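Spore coat polysaccharide biosynthesis protein SpsE (Bacillus subtilis, PDB 1VLI) probably acts as an N-acylneuraminate-9-phosphate synthase-like enzyme of the NeuB family in making the spore coat polysaccharide. Local coordinates at residues F117-L129 and K139-Y153. Sequence-based numbering, arbitrary orientation.
Sequences FLSTVCDEGSADL and KIASYEINHLPLLKY
Tyr-153 meets two acidic side chains of helix 124-129 in different ways, one over a face and one at the edge. CG of Glu-124 sits over one face of the ring, 3.8 Å from its centroid, in a CH-pi contact, while Tyr-153 OH donates to the syn lone pair of Asp-128 OD1 (2.7 Å) near the ring plane. With CG anti to the backbone N (chi1 -174°), the phenol reaches across to helix 124-129, whose axis runs 23° from that of 148-153. A leucine here would probably leave the Asp-128 carboxylate without this donor and Glu-124 CG without its aromatic face. Glu-124 bends at chi2 (79°), turning its carboxylate toward Pro-149, and its OE1 accepts from a water that also bonds His-147 NE2. Leu-150 presses CD1 against the Asp-123 carbonyl carbon at 3.5 Å. Nearer the strands, Val-121 N donates to Lys-139 O (3.2 Å) beside a lone beta bridge between Thr-120 and Lys-139, consistent with closure of the NeuB TIM barrel between its third and fourth strands. Beyond that bond, a water joining Val-121 O, Ala-141 N and Glu-144 OE1 links the loops, and the phenol-carboxylate bond ties the helices: the chemistry implies a seam held largely by polar bridges.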
ATOM      1  N   PHE A 117      -7.319  12.866  -4.456  1.00 54.11           N
ATOM      2  CA  PHE A 117      -7.105  11.667  -5.222  1.00 50.87           C
ATOM      3  C   PHE A 117      -5.785  11.039  -4.839  1.00 52.28           C
ATOM      4  O   PHE A 117      -4.750  11.720  -4.785  1.00 50.45           O
ATOM      5  CB  PHE A 117      -7.088  11.996  -6.713  1.00 50.08           C
ATOM      6  CG  PHE A 117      -6.795  10.805  -7.599  1.00 47.84           C
ATOM      7  CD1 PHE A 117      -7.838  10.001  -8.081  1.00 42.77           C
ATOM      8  CD2 PHE A 117      -5.484  10.476  -7.946  1.00 56.24           C
ATOM      9  CE1 PHE A 117      -7.562   8.886  -8.898  1.00 46.22           C
ATOM     10  CE2 PHE A 117      -5.206   9.362  -8.749  1.00 54.01           C
ATOM     11  CZ  PHE A 117      -6.247   8.576  -9.230  1.00 47.78           C
ATOM     12  N   LEU A 118      -5.840   9.733  -4.576  1.00 53.88           N
ATOM     13  CA  LEU A 118      -4.649   8.932  -4.296  1.00 53.29           C
ATOM     14  C   LEU A 118      -4.658   7.625  -5.060  1.00 51.45           C
ATOM     15  O   LEU A 118      -5.712   7.040  -5.312  1.00 53.41           O
ATOM     16  CB  LEU A 118      -4.548   8.621  -2.805  1.00 52.94           C
ATOM     17  CG  LEU A 118      -4.331   9.786  -1.846  1.00 53.11           C
ATOM     18  CD1 LEU A 118      -4.440   9.212  -0.475  1.00 53.76           C
ATOM     19  CD2 LEU A 118      -2.979  10.430  -2.042  1.00 54.81           C
ATOM     20  N   SER A 119      -3.472   7.157  -5.417  1.00 50.68           N
ATOM     21  CA  SER A 119      -3.334   5.812  -5.959  1.00 53.47           C
ATOM     22  C   SER A 119      -2.075   5.112  -5.410  1.00 54.63           C
ATOM     23  O   SER A 119      -1.303   5.693  -4.638  1.00 53.41           O
ATOM     24  CB  SER A 119      -3.291   5.883  -7.482  1.00 52.53           C
ATOM     25  OG  SER A 119      -3.713   4.664  -8.029  1.00 53.12           O
ATOM     26  N   THR A 120      -1.849   3.896  -5.891  1.00 54.81           N
ATOM     27  CA  THR A 120      -0.754   3.030  -5.453  1.00 56.74           C
ATOM     28  C   THR A 120       0.224   2.768  -6.582  1.00 56.64           C
ATOM     29  O   THR A 120      -0.193   2.509  -7.723  1.00 56.02           O
ATOM     30  CB  THR A 120      -1.354   1.680  -5.014  1.00 55.38           C
ATOM     31  OG1 THR A 120      -2.370   1.944  -4.055  1.00 56.04           O
ATOM     32  CG2 THR A 120      -0.360   0.841  -4.261  1.00 60.14           C
ATOM     33  N   VAL A 121       1.516   2.808  -6.262  1.00 57.02           N
ATOM     34  CA  VAL A 121       2.549   2.412  -7.221  1.00 58.55           C
ATOM     35  C   VAL A 121       3.252   1.118  -6.820  1.00 58.90           C
ATOM     36  O   VAL A 121       3.369   0.808  -5.632  1.00 56.46           O
ATOM     37  CB  VAL A 121       3.558   3.544  -7.504  1.00 57.85           C
ATOM     38  CG1 VAL A 121       2.816   4.742  -8.018  1.00 57.42           C
ATOM     39  CG2 VAL A 121       4.331   3.919  -6.289  1.00 50.20           C
ATOM     40  N   CYS A 122       3.702   0.364  -7.818  1.00 60.48           N
ATOM     41  CA  CYS A 122       4.391  -0.905  -7.572  1.00 63.64           C
ATOM     42  C   CYS A 122       5.715  -1.109  -8.324  1.00 64.38           C
ATOM     43  O   CYS A 122       6.288  -2.190  -8.248  1.00 62.83           O
ATOM     44  CB  CYS A 122       3.456  -2.075  -7.902  1.00 65.65           C
ATOM     45  SG  CYS A 122       2.726  -1.935  -9.555  1.00 70.38           S
ATOM     46  N   ASP A 123       6.151  -0.116  -9.100  1.00 63.93           N
ATOM     47  CA  ASP A 123       7.463  -0.132  -9.721  1.00 63.00           C
ATOM     48  C   ASP A 123       7.869   1.256 -10.190  1.00 65.10           C
ATOM     49  O   ASP A 123       7.099   2.221 -10.066  1.00 64.86           O
ATOM     50  CB  ASP A 123       7.550  -1.138 -10.870  1.00 63.62           C
ATOM     51  CG  ASP A 123       6.331  -1.138 -11.767  1.00 67.67           C
ATOM     52  OD1 ASP A 123       5.939  -0.059 -12.293  1.00 67.70           O
ATOM     53  OD2 ASP A 123       5.726  -2.206 -12.038  1.00 68.68           O
ATOM     54  N   GLU A 124       9.083   1.349 -10.721  1.00 63.22           N
ATOM     55  CA  GLU A 124       9.633   2.605 -11.216  1.00 63.37           C
ATOM     56  C   GLU A 124       8.701   3.258 -12.269  1.00 62.87           C
ATOM     57  O   GLU A 124       8.429   4.462 -12.210  1.00 63.21           O
ATOM     58  CB  GLU A 124      11.066   2.376 -11.740  1.00 63.92           C
ATOM     59  CG  GLU A 124      12.127   2.072 -10.657  1.00 71.35           C
ATOM     60  CD  GLU A 124      12.171   0.618 -10.087  1.00 79.46           C
ATOM     61  OE1 GLU A 124      11.327  -0.254 -10.449  1.00 72.58           O
ATOM     62  OE2 GLU A 124      13.087   0.326  -9.253  1.00 75.80           O
ATOM     63  N   GLY A 125       8.166   2.448 -13.181  1.00 61.41           N
ATOM     64  CA  GLY A 125       7.319   2.923 -14.269  1.00 58.63           C
ATOM     65  C   GLY A 125       5.930   3.407 -13.871  1.00 60.16           C
ATOM     66  O   GLY A 125       5.438   4.422 -14.399  1.00 63.00           O
ATOM     67  N   SER A 126       5.270   2.673 -12.975  1.00 59.91           N
ATOM     68  CA  SER A 126       4.002   3.131 -12.396  1.00 58.78           C
ATOM     69  C   SER A 126       4.236   4.420 -11.603  1.00 58.82           C
ATOM     70  O   SER A 126       3.428   5.363 -11.661  1.00 59.53           O
ATOM     71  CB  SER A 126       3.356   2.054 -11.524  1.00 57.73           C
ATOM     72  OG  SER A 126       4.276   1.540 -10.569  1.00 64.31           O
ATOM     73  N   ALA A 127       5.362   4.473 -10.894  1.00 56.38           N
ATOM     74  CA  ALA A 127       5.753   5.673 -10.167  1.00 54.86           C
ATOM     75  C   ALA A 127       5.854   6.906 -11.097  1.00 52.03           C
ATOM     76  O   ALA A 127       5.428   7.985 -10.740  1.00 50.61           O
ATOM     77  CB  ALA A 127       7.047   5.451  -9.402  1.00 54.55           C
ATOM     78  N   ASP A 128       6.397   6.724 -12.282  1.00 53.09           N
ATOM     79  CA  ASP A 128       6.609   7.825 -13.193  1.00 55.38           C
ATOM     80  C   ASP A 128       5.293   8.327 -13.757  1.00 56.15           C
ATOM     81  O   ASP A 128       5.116   9.522 -13.974  1.00 61.18           O
ATOM     82  CB  ASP A 128       7.450   7.362 -14.357  1.00 57.72           C
ATOM     83  CG  ASP A 128       8.902   7.185 -14.003  1.00 59.00           C
ATOM     84  OD1 ASP A 128       9.325   7.611 -12.910  1.00 69.81           O
ATOM     85  OD2 ASP A 128       9.703   6.654 -14.791  1.00 65.28           O
ATOM     86  N   LEU A 129       4.404   7.390 -14.060  1.00 54.17           N
ATOM     87  CA  LEU A 129       3.099   7.712 -14.567  1.00 52.28           C
ATOM     88  C   LEU A 129       2.316   8.529 -13.561  1.00 53.95           C
ATOM     89  O   LEU A 129       1.818   9.607 -13.912  1.00 54.67           O
ATOM     90  CB  LEU A 129       2.374   6.443 -15.030  1.00 54.92           C
ATOM     91  CG  LEU A 129       2.941   5.919 -16.368  1.00 56.91           C
ATOM     92  CD1 LEU A 129       2.393   4.558 -16.753  1.00 62.79           C
ATOM     93  CD2 LEU A 129       2.686   6.941 -17.486  1.00 62.43           C
ATOM     94  N   LYS A 139       1.296   5.782  -2.272  1.00 55.89           N
ATOM     95  CA  LYS A 139       0.823   4.712  -1.457  1.00 57.48           C
ATOM     96  C   LYS A 139       1.565   3.450  -1.933  1.00 56.86           C
ATOM     97  O   LYS A 139       1.743   3.244  -3.109  1.00 56.39           O
ATOM     98  CB  LYS A 139      -0.716   4.607  -1.532  1.00 56.97           C
ATOM     99  CG  LYS A 139      -1.300   3.362  -0.798  1.00 68.95           C
ATOM    100  CD  LYS A 139      -1.512   3.592   0.699  1.00 77.50           C
ATOM    101  CE  LYS A 139      -1.887   2.310   1.442  1.00 75.73           C
ATOM    102  NZ  LYS A 139      -0.718   1.377   1.641  1.00 78.47           N
ATOM    103  N   ILE A 140       2.062   2.649  -1.001  1.00 56.31           N
ATOM    104  CA  ILE A 140       2.784   1.417  -1.325  1.00 53.52           C
ATOM    105  C   ILE A 140       2.023   0.276  -0.634  1.00 51.47           C
ATOM    106  O   ILE A 140       1.670   0.406   0.515  1.00 50.07           O
ATOM    107  CB  ILE A 140       4.222   1.489  -0.778  1.00 55.95           C
ATOM    108  CG1 ILE A 140       4.965   2.763  -1.251  1.00 47.60           C
ATOM    109  CG2 ILE A 140       4.980   0.164  -1.039  1.00 52.57           C
ATOM    110  CD1 ILE A 140       5.396   2.760  -2.677  1.00 56.32           C
ATOM    111  N   ALA A 141       1.739  -0.799  -1.358  1.00 49.07           N
ATOM    112  CA  ALA A 141       1.032  -1.954  -0.823  1.00 49.45           C
ATOM    113  C   ALA A 141       1.969  -2.775   0.081  1.00 53.74           C
ATOM    114  O   ALA A 141       3.216  -2.653  -0.003  1.00 51.61           O
ATOM    115  CB  ALA A 141       0.530  -2.863  -2.002  1.00 42.98           C
ATOM    116  N   SER A 142       1.359  -3.666   0.867  1.00 54.11           N
ATOM    117  CA  SER A 142       2.089  -4.509   1.811  1.00 57.17           C
ATOM    118  C   SER A 142       3.176  -5.350   1.153  1.00 62.66           C
ATOM    119  O   SER A 142       4.279  -5.455   1.695  1.00 64.56           O
ATOM    120  CB  SER A 142       1.128  -5.427   2.580  1.00 54.95           C
ATOM    121  OG  SER A 142       0.222  -4.669   3.368  1.00 56.46           O
ATOM    122  N   TYR A 143       2.880  -5.936  -0.012  1.00 66.15           N
ATOM    123  CA  TYR A 143       3.814  -6.900  -0.634  1.00 66.92           C
ATOM    124  C   TYR A 143       5.041  -6.241  -1.258  1.00 64.86           C
ATOM    125  O   TYR A 143       6.037  -6.912  -1.516  1.00 65.16           O
ATOM    126  CB  TYR A 143       3.106  -7.830  -1.628  1.00 70.03           C
ATOM    127  CG  TYR A 143       1.994  -8.626  -0.994  1.00 80.16           C
ATOM    128  CD1 TYR A 143       2.145  -9.171   0.294  1.00 91.75           C
ATOM    129  CD2 TYR A 143       0.781  -8.829  -1.661  1.00 92.01           C
ATOM    130  CE1 TYR A 143       1.123  -9.902   0.909  1.00 89.26           C
ATOM    131  CE2 TYR A 143      -0.259  -9.569  -1.056  1.00 94.61           C
ATOM    132  CZ  TYR A 143      -0.071 -10.105   0.228  1.00 89.91           C
ATOM    133  OH  TYR A 143      -1.066 -10.833   0.840  1.00 87.52           O
ATOM    134  N   GLU A 144       4.971  -4.928  -1.454  1.00 60.10           N
ATOM    135  CA  GLU A 144       6.129  -4.129  -1.826  1.00 56.40           C
ATOM    136  C   GLU A 144       6.859  -3.512  -0.637  1.00 54.66           C
ATOM    137  O   GLU A 144       7.687  -2.613  -0.821  1.00 53.77           O
ATOM    138  CB  GLU A 144       5.719  -3.009  -2.791  1.00 57.98           C
ATOM    139  CG  GLU A 144       5.513  -3.462  -4.231  1.00 56.01           C
ATOM    140  CD  GLU A 144       4.330  -4.389  -4.405  1.00 57.30           C
ATOM    141  OE1 GLU A 144       3.234  -4.014  -3.954  1.00 58.86           O
ATOM    142  OE2 GLU A 144       4.485  -5.478  -5.007  1.00 53.85           O
ATOM    143  N   ILE A 145       6.573  -3.957   0.585  1.00 53.44           N
ATOM    144  CA  ILE A 145       7.291  -3.405   1.735  1.00 52.37           C
ATOM    145  C   ILE A 145       8.810  -3.598   1.636  1.00 53.60           C
ATOM    146  O   ILE A 145       9.577  -2.852   2.244  1.00 58.63           O
ATOM    147  CB  ILE A 145       6.763  -3.961   3.067  1.00 52.89           C
ATOM    148  CG1 ILE A 145       7.241  -3.087   4.208  1.00 45.14           C
ATOM    149  CG2 ILE A 145       7.162  -5.478   3.297  1.00 52.90           C
ATOM    150  CD1 ILE A 145       6.479  -3.371   5.513  1.00 54.72           C
ATOM    151  N   ASN A 146       9.244  -4.572   0.844  1.00 53.02           N
ATOM    152  CA  ASN A 146      10.669  -4.896   0.741  1.00 53.40           C
ATOM    153  C   ASN A 146      11.204  -4.590  -0.643  1.00 53.00           C
ATOM    154  O   ASN A 146      12.298  -5.022  -0.988  1.00 56.11           O
ATOM    155  CB  ASN A 146      10.931  -6.374   1.129  1.00 50.96           C
ATOM    156  CG  ASN A 146      10.430  -7.352   0.075  1.00 59.97           C
ATOM    157  OD1 ASN A 146       9.551  -7.009  -0.732  1.00 51.13           O
ATOM    158  ND2 ASN A 146      10.980  -8.583   0.068  1.00 52.77           N
ATOM    159  N   HIS A 147      10.448  -3.827  -1.432  1.00 51.83           N
ATOM    160  CA  HIS A 147      10.924  -3.417  -2.733  1.00 54.59           C
ATOM    161  C   HIS A 147      11.748  -2.176  -2.514  1.00 57.47           C
ATOM    162  O   HIS A 147      11.324  -1.032  -2.826  1.00 62.19           O
ATOM    163  CB  HIS A 147       9.762  -3.119  -3.674  1.00 56.56           C
ATOM    164  CG  HIS A 147      10.162  -2.998  -5.104  1.00 54.24           C
ATOM    165  ND1 HIS A 147      11.448  -2.686  -5.500  1.00 56.68           N
ATOM    166  CD2 HIS A 147       9.446  -3.159  -6.241  1.00 48.92           C
ATOM    167  CE1 HIS A 147      11.505  -2.658  -6.819  1.00 54.19           C
ATOM    168  NE2 HIS A 147      10.301  -2.930  -7.294  1.00 51.45           N
ATOM    169  N   LEU A 148      12.943  -2.408  -1.996  1.00 55.17           N
ATOM    170  CA  LEU A 148      13.819  -1.341  -1.547  1.00 54.19           C
ATOM    171  C   LEU A 148      14.256  -0.405  -2.679  1.00 54.58           C
ATOM    172  O   LEU A 148      14.266   0.807  -2.480  1.00 55.73           O
ATOM    173  CB  LEU A 148      15.011  -1.899  -0.750  1.00 52.42           C
ATOM    174  CG  LEU A 148      14.719  -2.781   0.491  1.00 45.91           C
ATOM    175  CD1 LEU A 148      15.995  -2.869   1.283  1.00 52.25           C
ATOM    176  CD2 LEU A 148      13.564  -2.276   1.421  1.00 44.97           C
ATOM    177  N   PRO A 149      14.601  -0.919  -3.859  1.00 55.37           N
ATOM    178  CA  PRO A 149      14.891  -0.015  -4.990  1.00 56.73           C
ATOM    179  C   PRO A 149      13.686   0.884  -5.325  1.00 58.73           C
ATOM    180  O   PRO A 149      13.862   2.083  -5.566  1.00 60.94           O
ATOM    181  CB  PRO A 149      15.258  -0.976  -6.124  1.00 55.09           C
ATOM    182  CG  PRO A 149      15.753  -2.254  -5.380  1.00 55.41           C
ATOM    183  CD  PRO A 149      14.779  -2.335  -4.244  1.00 56.76           C
ATOM    184  N   LEU A 150      12.474   0.329  -5.272  1.00 57.23           N
ATOM    185  CA  LEU A 150      11.276   1.140  -5.431  1.00 55.41           C
ATOM    186  C   LEU A 150      11.117   2.168  -4.318  1.00 57.09           C
ATOM    187  O   LEU A 150      10.788   3.325  -4.597  1.00 63.83           O
ATOM    188  CB  LEU A 150      10.014   0.283  -5.541  1.00 51.77           C
ATOM    189  CG  LEU A 150       8.689   1.068  -5.568  1.00 60.57           C
ATOM    190  CD1 LEU A 150       8.535   1.977  -6.872  1.00 47.10           C
ATOM    191  CD2 LEU A 150       7.500   0.161  -5.378  1.00 55.41           C
ATOM    192  N   LEU A 151      11.345   1.779  -3.064  1.00 56.90           N
ATOM    193  CA  LEU A 151      11.158   2.730  -1.970  1.00 54.66           C
ATOM    194  C   LEU A 151      12.128   3.899  -2.108  1.00 54.72           C
ATOM    195  O   LEU A 151      11.787   5.017  -1.798  1.00 56.84           O
ATOM    196  CB  LEU A 151      11.298   2.056  -0.584  1.00 52.07           C
ATOM    197  CG  LEU A 151      10.293   0.947  -0.263  1.00 59.20           C
ATOM    198  CD1 LEU A 151      10.656   0.263   1.058  1.00 49.16           C
ATOM    199  CD2 LEU A 151       8.818   1.434  -0.240  1.00 57.42           C
ATOM    200  N   LYS A 152      13.348   3.615  -2.557  1.00 57.96           N
ATOM    201  CA  LYS A 152      14.404   4.602  -2.745  1.00 59.68           C
ATOM    202  C   LYS A 152      14.022   5.537  -3.892  1.00 60.15           C
ATOM    203  O   LYS A 152      14.215   6.745  -3.827  1.00 63.10           O
ATOM    204  CB  LYS A 152      15.682   3.843  -3.084  1.00 57.73           C
ATOM    205  CG  LYS A 152      16.986   4.576  -2.871  1.00 65.13           C
ATOM    206  CD  LYS A 152      18.155   3.773  -3.477  1.00 67.00           C
ATOM    207  CE  LYS A 152      19.539   4.304  -3.047  1.00 87.32           C
ATOM    208  NZ  LYS A 152      20.471   3.229  -2.534  1.00 88.96           N
ATOM    209  N   TYR A 153      13.474   4.960  -4.947  1.00 59.85           N
ATOM    210  CA  TYR A 153      13.184   5.689  -6.167  1.00 60.23           C
ATOM    211  C   TYR A 153      12.089   6.708  -5.916  1.00 61.17           C
ATOM    212  O   TYR A 153      12.215   7.866  -6.295  1.00 61.40           O
ATOM    213  CB  TYR A 153      12.723   4.706  -7.221  1.00 58.59           C
ATOM    214  CG  TYR A 153      12.517   5.279  -8.583  1.00 58.82           C
ATOM    215  CD1 TYR A 153      11.293   5.839  -8.946  1.00 58.58           C
ATOM    216  CD2 TYR A 153      13.518   5.228  -9.528  1.00 59.75           C
ATOM    217  CE1 TYR A 153      11.075   6.338 -10.198  1.00 52.35           C
ATOM    218  CE2 TYR A 153      13.316   5.730 -10.796  1.00 66.69           C
ATOM    219  CZ  TYR A 153      12.088   6.287 -11.132  1.00 66.85           C
ATOM    220  OH  TYR A 153      11.879   6.776 -12.412  1.00 62.29           O
TER
HETATM  221  O   HOH W   1       2.516  -1.180  -4.242  1.00 47.90           O
HETATM  222  O   HOH W   2      10.220  -2.674 -10.085  1.00 53.18           O